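PDB 5KET: aldo-keto reductase 1 from Coptotermes gestroi, which binds NADP(+) and probably acts as an NADP-dependent oxidoreductase of the aldo/keto reductase family. Local coordinates for residues P90-F101 against L121-N132; S168-I179 against R189-L197. All coordinates share one frame; numbering follows the deposited sequence.

Interaction 1 (P90-F101 against L121-N132)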
loop_
_atom_site.group_PDB
_atom_site.type_symbol
_atom_site.label_atom_id
_atom_site.label_comp_id
_atom_site.label_asym_id
_atom_site.label_seq_id
_atom_site.Cartn_x
_atom_site.Cartn_y
_atom_site.Cartn_z
ATOM N N PRO A 90 0.900 -12.894 -2.991
ATOM C CA PRO A 90 2.165 -13.648 -3.039
ATOM C C PRO A 90 2.024 -15.058 -3.599
ATOM O O PRO A 90 3.008 -15.625 -4.085
ATOM C CB PRO A 90 2.615 -13.660 -1.574
ATOM C CG PRO A 90 2.041 -12.412 -1.003
ATOM C CD PRO A 90 0.723 -12.202 -1.706
ATOM N N ILE A 91 0.813 -15.628 -3.562
ATOM C CA ILE A 91 0.590 -16.938 -4.174
ATOM C C ILE A 91 0.436 -16.857 -5.681
ATOM O O ILE A 91 0.185 -17.887 -6.324
ATOM C CB ILE A 91 -0.651 -17.652 -3.608
ATOM C CG1 ILE A 91 -1.910 -16.827 -3.882
ATOM C CG2 ILE A 91 -0.468 -17.945 -2.126
ATOM C CD1 ILE A 91 -3.197 -17.526 -3.484
ATOM N N GLY A 92 0.577 -15.669 -6.264
ATOM C CA GLY A 92 0.538 -15.519 -7.707
ATOM C C GLY A 92 1.778 -14.876 -8.300
ATOM O O GLY A 92 1.726 -14.392 -9.435
ATOM N N ASN A 93 2.899 -14.876 -7.576
ATOM C CA ASN A 93 4.147 -14.298 -8.083
ATOM C C ASN A 93 4.813 -15.237 -9.082
ATOM O O ASN A 93 5.970 -15.645 -8.960
ATOM C CB ASN A 93 5.082 -13.958 -6.938
ATOM C CG ASN A 93 4.428 -13.092 -5.932
ATOM O OD1 ASN A 93 3.249 -13.256 -5.655
ATOM N ND2 ASN A 93 5.164 -12.140 -5.394
ATOM N N ARG A 94 4.038 -15.563 -10.105
ATOM C CA ARG A 94 4.493 -16.303 -11.260
ATOM C C ARG A 94 3.750 -15.713 -12.450
ATOM O O ARG A 94 2.562 -15.398 -12.346
ATOM C CB ARG A 94 4.220 -17.804 -11.098
ATOM C CG ARG A 94 2.759 -18.117 -10.850
ATOM C CD ARG A 94 2.549 -19.391 -10.036
ATOM N NE ARG A 94 2.738 -19.153 -8.607
ATOM C CZ ARG A 94 3.812 -19.536 -7.926
ATOM N NH1 ARG A 94 4.788 -20.192 -8.542
ATOM N NH2 ARG A 94 3.916 -19.275 -6.633
ATOM N N ALA A 95 4.466 -15.515 -13.557
ATOM C CA ALA A 95 3.863 -14.872 -14.726
ATOM C C ALA A 95 2.560 -15.544 -15.143
ATOM O O ALA A 95 1.607 -14.862 -15.541
ATOM C CB ALA A 95 4.858 -14.869 -15.885
ATOM N N GLU A 96 2.485 -16.873 -15.011
ATOM C CA GLU A 96 1.339 -17.643 -15.487
ATOM C C GLU A 96 0.065 -17.349 -14.696
ATOM O O GLU A 96 -1.041 -17.504 -15.230
ATOM C CB GLU A 96 1.674 -19.132 -15.420
ATOM C CG GLU A 96 2.537 -19.511 -14.190
ATOM C CD GLU A 96 4.022 -19.447 -14.415
ATOM O OE1 GLU A 96 4.499 -18.520 -15.114
ATOM O OE2 GLU A 96 4.744 -20.334 -13.884
ATOM N N SER A 97 0.185 -16.950 -13.432
ATOM C CA SER A 97 -0.966 -16.805 -12.551
ATOM C C SER A 97 -1.497 -15.384 -12.489
ATOM O O SER A 97 -2.483 -15.139 -11.786
ATOM C CB SER A 97 -0.618 -17.273 -11.130
ATOM O OG SER A 97 -0.381 -18.673 -11.079
ATOM N N VAL A 98 -0.878 -14.445 -13.204
ATOM C CA VAL A 98 -1.154 -13.036 -12.959
ATOM C C VAL A 98 -2.566 -12.670 -13.413
ATOM O O VAL A 98 -3.331 -12.050 -12.666
ATOM C CB VAL A 98 -0.087 -12.157 -13.631
ATOM C CG1 VAL A 98 -0.435 -10.692 -13.465
ATOM C CG2 VAL A 98 1.264 -12.442 -13.021
ATOM N N GLU A 99 -2.940 -13.057 -14.635
ATOM C CA GLU A 99 -4.258 -12.652 -15.115
ATOM C C GLU A 99 -5.368 -13.403 -14.393
ATOM O O GLU A 99 -6.458 -12.850 -14.211
ATOM C CB GLU A 99 -4.355 -12.843 -16.631
ATOM C CG GLU A 99 -5.782 -12.918 -17.172
ATOM C CD GLU A 99 -5.862 -13.530 -18.541
ATOM O OE1 GLU A 99 -4.850 -13.486 -19.280
ATOM O OE2 GLU A 99 -6.943 -14.073 -18.888
ATOM N N LYS A 100 -5.108 -14.642 -13.958
ATOM C CA LYS A 100 -6.077 -15.352 -13.129
ATOM C C LYS A 100 -6.486 -14.516 -11.917
ATOM O O LYS A 100 -7.679 -14.345 -11.634
ATOM C CB LYS A 100 -5.505 -16.700 -12.671
ATOM C CG LYS A 100 -6.357 -17.423 -11.610
ATOM C CD LYS A 100 -5.697 -18.703 -11.095
ATOM N N PHE A 101 -5.506 -13.964 -11.202
ATOM C CA PHE A 101 -5.815 -13.297 -9.948
ATOM C C PHE A 101 -6.427 -11.927 -10.175
ATOM O O PHE A 101 -7.406 -11.564 -9.510
ATOM C CB PHE A 101 -4.565 -13.196 -9.077
ATOM C CG PHE A 101 -4.250 -14.463 -8.343
ATOM C CD1 PHE A 101 -5.051 -14.885 -7.286
ATOM C CD2 PHE A 101 -3.168 -15.244 -8.717
ATOM C CE1 PHE A 101 -4.776 -16.061 -6.614
ATOM C CE2 PHE A 101 -2.887 -16.417 -8.045
ATOM C CZ PHE A 101 -3.696 -16.827 -6.993
ATOM N N LEU A 121 4.078 -8.512 -3.019
ATOM C CA LEU A 121 5.325 -8.940 -2.360
ATOM C C LEU A 121 6.348 -9.515 -3.339
ATOM O O LEU A 121 6.006 -10.423 -4.108
ATOM C CB LEU A 121 5.042 -9.967 -1.255
ATOM C CG LEU A 121 5.245 -9.448 0.175
ATOM C CD1 LEU A 121 4.181 -8.419 0.532
ATOM C CD2 LEU A 121 5.249 -10.589 1.167
ATOM N N PRO A 122 7.601 -9.056 -3.274
ATOM C CA PRO A 122 8.685 -9.713 -3.987
ATOM C C PRO A 122 8.785 -11.203 -3.693
ATOM O O PRO A 122 9.320 -11.962 -4.517
ATOM C CB PRO A 122 9.931 -8.982 -3.491
ATOM C CG PRO A 122 9.475 -7.834 -2.703
ATOM C CD PRO A 122 8.029 -7.953 -2.407
ATOM N N VAL A 123 8.355 -11.646 -2.521
ATOM C CA VAL A 123 8.520 -13.028 -2.088
ATOM C C VAL A 123 7.277 -13.795 -2.490
ATOM O O VAL A 123 6.166 -13.451 -2.086
ATOM C CB VAL A 123 8.748 -13.116 -0.569
ATOM C CG1 VAL A 123 8.783 -14.569 -0.116
ATOM C CG2 VAL A 123 10.017 -12.362 -0.164
ATOM N N GLY A 124 7.454 -14.838 -3.296
ATOM C CA GLY A 124 6.332 -15.632 -3.745
ATOM C C GLY A 124 6.011 -16.785 -2.807
ATOM O O GLY A 124 6.883 -17.342 -2.149
ATOM N N PHE A 125 4.729 -17.117 -2.732
ATOM C CA PHE A 125 4.281 -18.356 -2.119
ATOM C C PHE A 125 3.936 -19.321 -3.244
ATOM O O PHE A 125 3.507 -18.905 -4.321
ATOM C CB PHE A 125 3.048 -18.164 -1.227
ATOM C CG PHE A 125 3.168 -17.058 -0.217
ATOM C CD1 PHE A 125 4.391 -16.491 0.099
ATOM C CD2 PHE A 125 2.037 -16.590 0.425
ATOM C CE1 PHE A 125 4.479 -15.472 1.022
ATOM C CE2 PHE A 125 2.120 -15.579 1.348
ATOM C CZ PHE A 125 3.344 -15.014 1.649
ATOM N N GLN A 126 4.139 -20.611 -3.002
ATOM C CA GLN A 126 3.702 -21.581 -3.989
ATOM C C GLN A 126 2.192 -21.620 -3.999
ATOM O O GLN A 126 1.550 -21.662 -2.948
ATOM C CB GLN A 126 4.242 -22.978 -3.698
ATOM C CG GLN A 126 5.575 -23.015 -3.067
ATOM C CD GLN A 126 5.856 -24.390 -2.535
ATOM O OE1 GLN A 126 5.041 -25.282 -2.684
ATOM N NE2 GLN A 126 6.995 -24.577 -1.903
ATOM N N TYR A 127 1.619 -21.602 -5.189
ATOM C CA TYR A 127 0.171 -21.633 -5.319
ATOM C C TYR A 127 -0.277 -23.040 -4.953
ATOM O O TYR A 127 -0.080 -23.993 -5.712
ATOM C CB TYR A 127 -0.239 -21.204 -6.731
ATOM C CG TYR A 127 -1.708 -21.324 -6.959
ATOM C CD1 TYR A 127 -2.563 -20.247 -6.747
ATOM C CD2 TYR A 127 -2.252 -22.529 -7.368
ATOM C CE1 TYR A 127 -3.936 -20.388 -6.940
ATOM C CE2 TYR A 127 -3.592 -22.680 -7.559
ATOM C CZ TYR A 127 -4.436 -21.626 -7.350
ATOM O OH TYR A 127 -5.770 -21.873 -7.573
ATOM N N LYS A 128 -0.838 -23.199 -3.756
ATOM C CA LYS A 128 -1.425 -24.455 -3.310
ATOM C C LYS A 128 -2.944 -24.411 -3.314
ATOM O O LYS A 128 -3.594 -25.372 -2.876
ATOM C CB LYS A 128 -0.922 -24.833 -1.902
ATOM N N GLY A 129 -3.523 -23.317 -3.779
ATOM C CA GLY A 129 -4.953 -23.145 -3.827
ATOM C C GLY A 129 -5.285 -21.716 -4.187
ATOM O O GLY A 129 -4.504 -20.804 -3.890
ATOM N N ASP A 130 -6.430 -21.500 -4.837
ATOM C CA ASP A 130 -6.816 -20.147 -5.229
ATOM C C ASP A 130 -7.128 -19.303 -3.996
ATOM O O ASP A 130 -6.623 -18.183 -3.851
ATOM C CB ASP A 130 -8.002 -20.225 -6.203
ATOM C CG ASP A 130 -8.449 -18.860 -6.730
ATOM O OD1 ASP A 130 -8.234 -17.827 -6.055
ATOM O OD2 ASP A 130 -8.974 -18.819 -7.868
ATOM N N ASP A 131 -7.923 -19.847 -3.075
ATOM C CA ASP A 131 -8.319 -19.145 -1.856
ATOM C C ASP A 131 -7.441 -19.523 -0.668
ATOM O O ASP A 131 -7.925 -19.576 0.468
ATOM C CB ASP A 131 -9.791 -19.428 -1.557
ATOM N N ASN A 132 -6.154 -19.779 -0.911
ATOM C CA ASN A 132 -5.210 -20.264 0.100
ATOM C C ASN A 132 -4.070 -19.254 0.221
ATOM O O ASN A 132 -2.970 -19.463 -0.295
ATOM C CB ASN A 132 -4.694 -21.635 -0.272
ATOM C CG ASN A 132 -4.107 -22.378 0.914
ATOM O OD1 ASN A 132 -3.174 -23.157 0.771
ATOM N ND2 ASN A 132 -4.653 -22.147 2.086
#
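Pro90 and Ile91, a short 3-10 turn, lie against the extended backbone of Gly124 and Phe125, where one hydrogen bond crosses the gap: Phe125 N reaches Pro90 O at 2.6 Å, nearly straight at 166°. Gly124 CA adds a CA-H...O contact to the same oxygen. The side chains of Pro90 and Phe125 run the same way, and the proline lies over one ring face, CB standing 3.4 Å from the centroid of the Phe125 ring, almost on its normal, in a CH-pi contact. Ile91 meets the edge of that ring with CG2, which touches Phe125 CB at 3.6 Å. Its other branch, CG1, sits between the backbone N and carbonyl carbon (chi1 61°) and sends CD1 toward the turn that opens at Gly129, 3.5 Å from Asp130 O. Past Ile91, Phe101 of helix 98-109 brings CZ to Tyr127 CE1 at 3.6 Å; the two rings meet rim to rim, planes at 66°, neither covering the other. Ile91 O approaches the edge of the Tyr127 ring. Phe142 and Trp134 add aromatic neighbours to Phe125. Contact of this kind, one backbone bond surrounded by CH-pi and apolar touches, joins the loops that follow neighbouring barrel strands largely through apolar and CH-pi contacts, while the charge of Arg94, a residue of the contact, is met in a salt bridge by Asp145 outside both segments.

Interaction 2 (S168-I179 against R189-L197). With NAP (NADP nicotinamide-adenine-dinucleotide phosphate), chain C.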
loop_
_atom_site.group_PDB
_atom_site.type_symbol
_atom_site.label_atom_id
_atom_site.label_comp_id
_atom_site.label_asym_id
_atom_site.label_seq_id
_atom_site.Cartn_x
_atom_site.Cartn_y
_atom_site.Cartn_z
ATOM N N SER A 168 -2.504 1.195 -14.839
ATOM C CA SER A 168 -1.091 1.279 -14.494
ATOM C C SER A 168 -0.720 0.080 -13.633
ATOM O O SER A 168 -1.581 -0.574 -13.038
ATOM C CB SER A 168 -0.759 2.576 -13.746
ATOM O OG SER A 168 -1.201 3.724 -14.457
ATOM N N VAL A 169 0.581 -0.208 -13.574
ATOM C CA VAL A 169 1.089 -1.291 -12.746
ATOM C C VAL A 169 2.307 -0.807 -11.972
ATOM O O VAL A 169 3.087 0.020 -12.452
ATOM C CB VAL A 169 1.433 -2.544 -13.575
ATOM C CG1 VAL A 169 0.157 -3.245 -14.010
ATOM C CG2 VAL A 169 2.272 -2.164 -14.779
ATOM N N GLY A 170 2.465 -1.335 -10.759
ATOM C CA GLY A 170 3.549 -0.929 -9.888
ATOM C C GLY A 170 4.028 -2.008 -8.935
ATOM O O GLY A 170 3.669 -3.180 -9.083
ATOM N N LEU A 171 4.827 -1.620 -7.942
ATOM C CA LEU A 171 5.483 -2.556 -7.037
ATOM C C LEU A 171 5.174 -2.205 -5.589
ATOM O O LEU A 171 4.907 -1.048 -5.259
ATOM C CB LEU A 171 6.991 -2.522 -7.227
ATOM C CG LEU A 171 7.584 -2.773 -8.614
ATOM C CD1 LEU A 171 9.049 -2.347 -8.598
ATOM C CD2 LEU A 171 7.391 -4.233 -8.993
ATOM N N SER A 172 5.243 -3.210 -4.718
ATOM C CA SER A 172 5.047 -2.990 -3.290
ATOM C C SER A 172 6.054 -3.803 -2.484
ATOM O O SER A 172 6.222 -5.003 -2.719
ATOM C CB SER A 172 3.623 -3.354 -2.865
ATOM O OG SER A 172 3.381 -2.915 -1.545
ATOM N N ASN A 173 6.713 -3.137 -1.537
ATOM C CA ASN A 173 7.691 -3.763 -0.649
ATOM C C ASN A 173 8.883 -4.321 -1.426
ATOM O O ASN A 173 9.444 -5.358 -1.074
ATOM C CB ASN A 173 7.043 -4.849 0.212
ATOM C CG ASN A 173 5.950 -4.306 1.109
ATOM O OD1 ASN A 173 4.807 -4.749 1.039
ATOM N ND2 ASN A 173 6.300 -3.352 1.974
ATOM N N PHE A 174 9.276 -3.622 -2.486
ATOM C CA PHE A 174 10.468 -3.927 -3.266
ATOM C C PHE A 174 11.604 -3.007 -2.834
ATOM O O PHE A 174 11.363 -1.899 -2.353
ATOM C CB PHE A 174 10.195 -3.736 -4.761
ATOM C CG PHE A 174 9.488 -4.895 -5.411
ATOM C CD1 PHE A 174 8.183 -5.217 -5.070
ATOM C CD2 PHE A 174 10.126 -5.647 -6.388
ATOM C CE1 PHE A 174 7.527 -6.284 -5.674
ATOM C CE2 PHE A 174 9.482 -6.716 -7.000
ATOM C CZ PHE A 174 8.177 -7.037 -6.640
ATOM N N ASN A 175 12.841 -3.458 -3.009
ATOM C CA ASN A 175 13.989 -2.646 -2.633
ATOM C C ASN A 175 14.559 -1.941 -3.878
ATOM O O ASN A 175 13.972 -1.986 -4.967
ATOM C CB ASN A 175 15.013 -3.525 -1.916
ATOM C CG ASN A 175 15.530 -4.615 -2.795
ATOM O OD1 ASN A 175 15.280 -4.610 -3.996
ATOM N ND2 ASN A 175 16.220 -5.584 -2.208
ATOM N N SER A 176 15.717 -1.287 -3.723
ATOM C CA SER A 176 16.329 -0.562 -4.836
ATOM C C SER A 176 16.728 -1.510 -5.956
ATOM O O SER A 176 16.307 -1.354 -7.108
ATOM C CB SER A 176 17.567 0.190 -4.364
ATOM O OG SER A 176 17.267 1.076 -3.316
ATOM N N ARG A 177 17.576 -2.489 -5.628
ATOM C CA ARG A 177 18.108 -3.386 -6.640
ATOM C C ARG A 177 16.990 -4.032 -7.467
ATOM O O ARG A 177 17.093 -4.097 -8.692
ATOM C CB ARG A 177 18.995 -4.447 -5.979
ATOM N N GLN A 178 15.905 -4.480 -6.816
ATOM C CA GLN A 178 14.807 -5.125 -7.557
ATOM C C GLN A 178 13.994 -4.136 -8.373
ATOM O O GLN A 178 13.514 -4.486 -9.469
ATOM C CB GLN A 178 13.865 -5.904 -6.614
ATOM C CG GLN A 178 14.520 -6.860 -5.601
ATOM C CD GLN A 178 13.578 -7.225 -4.448
ATOM O OE1 GLN A 178 12.679 -6.463 -4.126
ATOM N NE2 GLN A 178 13.848 -8.325 -3.760
ATOM N N ILE A 179 13.772 -2.921 -7.863
ATOM C CA ILE A 179 13.154 -1.902 -8.697
ATOM C C ILE A 179 14.040 -1.619 -9.899
ATOM O O ILE A 179 13.589 -1.642 -11.050
ATOM C CB ILE A 179 12.870 -0.617 -7.903
ATOM C CG1 ILE A 179 11.786 -0.844 -6.863
ATOM C CG2 ILE A 179 12.437 0.511 -8.859
ATOM C CD1 ILE A 179 11.557 0.338 -5.978
ATOM N N ARG A 189 7.352 1.026 -17.446
ATOM C CA ARG A 189 7.994 1.235 -16.166
ATOM C C ARG A 189 6.979 1.186 -15.015
ATOM O O ARG A 189 5.791 1.475 -15.212
ATOM C CB ARG A 189 8.738 2.570 -16.166
ATOM C CG ARG A 189 9.209 3.067 -14.810
ATOM C CD ARG A 189 10.374 4.024 -14.956
ATOM N NE ARG A 189 10.507 4.510 -16.319
ATOM C CZ ARG A 189 11.630 4.993 -16.825
ATOM N NH1 ARG A 189 12.732 5.032 -16.081
ATOM N NH2 ARG A 189 11.663 5.421 -18.082
ATOM N N PRO A 190 7.405 0.765 -13.829
ATOM C CA PRO A 190 6.544 0.873 -12.649
ATOM C C PRO A 190 5.976 2.277 -12.492
ATOM O O PRO A 190 6.706 3.270 -12.561
ATOM C CB PRO A 190 7.499 0.524 -11.491
ATOM C CG PRO A 190 8.646 -0.203 -12.122
ATOM C CD PRO A 190 8.537 -0.149 -13.595
ATOM N N ALA A 191 4.672 2.355 -12.289
ATOM C CA ALA A 191 4.029 3.642 -12.068
ATOM C C ALA A 191 4.099 4.088 -10.620
ATOM O O ALA A 191 4.130 5.297 -10.349
ATOM C CB ALA A 191 2.569 3.585 -12.509
ATOM N N ASN A 192 4.133 3.146 -9.685
ATOM C CA ASN A 192 4.003 3.480 -8.274
ATOM C C ASN A 192 4.684 2.404 -7.442
ATOM O O ASN A 192 4.618 1.219 -7.776
ATOM C CB ASN A 192 2.523 3.620 -7.878
ATOM C CG ASN A 192 2.325 3.761 -6.380
ATOM O OD1 ASN A 192 2.541 4.832 -5.815
ATOM N ND2 ASN A 192 1.882 2.685 -5.735
ATOM N N LEU A 193 5.363 2.833 -6.383
ATOM C CA LEU A 193 5.928 1.949 -5.375
ATOM C C LEU A 193 5.190 2.188 -4.072
ATOM O O LEU A 193 5.048 3.336 -3.644
ATOM C CB LEU A 193 7.415 2.224 -5.171
ATOM C CG LEU A 193 8.007 1.463 -3.972
ATOM C CD1 LEU A 193 7.926 -0.030 -4.210
ATOM C CD2 LEU A 193 9.412 1.920 -3.664
ATOM N N GLN A 194 4.720 1.116 -3.443
ATOM C CA GLN A 194 3.999 1.244 -2.185
ATOM C C GLN A 194 4.795 0.520 -1.105
ATOM O O GLN A 194 4.873 -0.713 -1.093
ATOM C CB GLN A 194 2.573 0.706 -2.299
ATOM C CG GLN A 194 2.024 0.199 -0.986
ATOM C CD GLN A 194 0.521 0.006 -1.017
ATOM O OE1 GLN A 194 -0.140 0.406 -1.955
ATOM N NE2 GLN A 194 -0.014 -0.662 -0.019
ATOM N N VAL A 195 5.396 1.298 -0.211
ATOM C CA VAL A 195 6.212 0.779 0.872
ATOM C C VAL A 195 5.747 1.414 2.170
ATOM O O VAL A 195 5.004 2.396 2.184
ATOM C CB VAL A 195 7.714 1.056 0.660
ATOM C CG1 VAL A 195 8.262 0.197 -0.473
ATOM C CG2 VAL A 195 7.925 2.523 0.376
ATOM N N GLU A 196 6.182 0.829 3.277
ATOM C CA GLU A 196 5.950 1.429 4.579
ATOM C C GLU A 196 6.712 2.746 4.685
ATOM O O GLU A 196 7.879 2.842 4.274
ATOM C CB GLU A 196 6.357 0.433 5.666
ATOM C CG GLU A 196 6.772 0.966 7.013
ATOM C CD GLU A 196 7.044 -0.129 8.014
ATOM O OE1 GLU A 196 7.247 -1.308 7.619
ATOM O OE2 GLU A 196 7.090 0.181 9.231
ATOM N N LEU A 197 6.039 3.763 5.248
ATOM C CA LEU A 197 6.579 5.116 5.274
ATOM C C LEU A 197 5.747 5.991 6.201
ATOM O O LEU A 197 4.521 6.065 6.053
ATOM C CB LEU A 197 6.621 5.705 3.854
ATOM C CG LEU A 197 7.447 6.952 3.518
ATOM C CD1 LEU A 197 7.659 7.054 2.009
ATOM C CD2 LEU A 197 6.803 8.230 4.031
HETATM P PA NAP C . -2.317 3.413 9.398
HETATM O O1A NAP C . -3.526 3.578 8.489
HETATM O O2A NAP C . -1.358 4.352 9.546
HETATM O O5B NAP C . -2.906 2.844 10.865
HETATM C C5B NAP C . -4.310 2.830 10.778
HETATM C C4B NAP C . -4.791 2.492 12.184
HETATM O O4B NAP C . -4.869 3.690 12.923
HETATM C C3B NAP C . -6.167 1.772 12.186
HETATM O O3B NAP C . -6.189 0.830 13.217
HETATM C C2B NAP C . -7.166 2.905 12.529
HETATM O O2B NAP C . -8.106 2.546 13.440
HETATM C C1B NAP C . -6.235 4.021 13.150
HETATM N N9A NAP C . -6.494 5.322 12.546
HETATM C C8A NAP C . -6.819 5.600 11.206
HETATM N N7A NAP C . -7.005 6.922 10.983
HETATM C C5A NAP C . -6.791 7.521 12.237
HETATM C C6A NAP C . -6.829 8.857 12.660
HETATM N N6A NAP C . -7.127 9.866 11.781
HETATM N N1A NAP C . -6.576 9.200 13.961
HETATM C C2A NAP C . -6.284 8.139 14.800
HETATM N N3A NAP C . -6.208 6.817 14.545
HETATM C C4A NAP C . -6.473 6.536 13.220
HETATM O O3 NAP C . -1.509 2.204 8.699
HETATM P PN NAP C . -2.304 0.949 8.174
HETATM O O1N NAP C . -3.721 0.846 8.540
HETATM O O2N NAP C . -1.370 -0.234 8.198
HETATM O O5D NAP C . -2.340 1.241 6.425
HETATM C C5D NAP C . -3.356 0.480 5.963
HETATM C C4D NAP C . -3.334 0.542 4.477
HETATM O O4D NAP C . -1.965 0.411 4.089
HETATM C C3D NAP C . -4.037 -0.746 4.020
HETATM O O3D NAP C . -5.311 -0.472 3.624
HETATM C C2D NAP C . -3.261 -1.142 2.804
HETATM O O2D NAP C . -3.765 -0.522 1.698
HETATM C C1D NAP C . -1.862 -0.546 3.053
HETATM N N1N NAP C . -1.035 -1.717 3.445
HETATM C C2N NAP C . -0.161 -2.227 2.535
HETATM C C3N NAP C . 0.597 -3.329 2.853
HETATM C C7N NAP C . 1.529 -3.830 1.861
HETATM O O7N NAP C . 1.555 -3.423 0.685
HETATM N N7N NAP C . 2.410 -4.804 2.271
HETATM C C4N NAP C . 0.470 -3.956 4.105
HETATM C C5N NAP C . -0.433 -3.435 5.008
HETATM C C6N NAP C . -1.190 -2.324 4.687
HETATM P P2B NAP C . -9.824 2.450 12.955
HETATM O O1X NAP C . -9.682 1.402 11.861
HETATM O O2X NAP C . -10.606 2.098 14.190
HETATM O O3X NAP C . -9.972 3.827 12.308
#
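Leu171 and Leu193 pair in parallel, as do Ser172 and Gln194, within the beta-alpha-beta unit of a TIM barrel; helix 176-185 makes the crossover. Backbone bonds alternate along the strands: Ala191 N to Val169 O, Leu171 N to Asn192 O at 2.9 Å, then Gln194 N to Leu171 O at 2.8 Å. The tight side lies toward the helix. With CG anti to the backbone N (chi1 171°), Leu193 spreads its two methyls: CD1 lies beside Leu171 CB, while CD2 meets Ile179 CD1 at 3.5 Å, the two side chains crossing at about a right angle. Leu171 also lays CD2 over the centre of one face of the Phe174 ring. The looser end is at Arg189, partly exposed in an otherwise buried contact, whose side chain leads away from 168-179. On the cofactor side, that of Ser172 and Gln194, Gln194 O accepts from Asn173 N at 3.1 Å, and Ser172 OG lies between Gln194 O and the carboxamide oxygen O7N of bound NADP, its one proton not settled between them. Asn173 ND2 is held by Tyr220 OH, which would steady the amide whose OD1 receives the nicotinamide carboxamide nitrogen N7N at 2.7 Å.

Overall arrangement
Interactions 1 and 2 come in series along the chain, with centres about 18 Å apart, and both belong to one eight-stranded parallel barrel. Interaction 1 joins the loops that follow strands 83-88 and 114-119; interaction 2 pairs the next two strands in order, 166-172 and 192-196. Strand 114-119 links them, since it leads into 121-132 and pairs with 166-172. The two contacts also touch directly: Pro122 packs on the backbone of Ser172 and Asn173, with Pro122 CD 3.5 Å from Ser172 O. Leu121 and Asn173 both lie beside NADP, so the loop contact at the rim and the strand pair within the barrel border the same cofactor pocket.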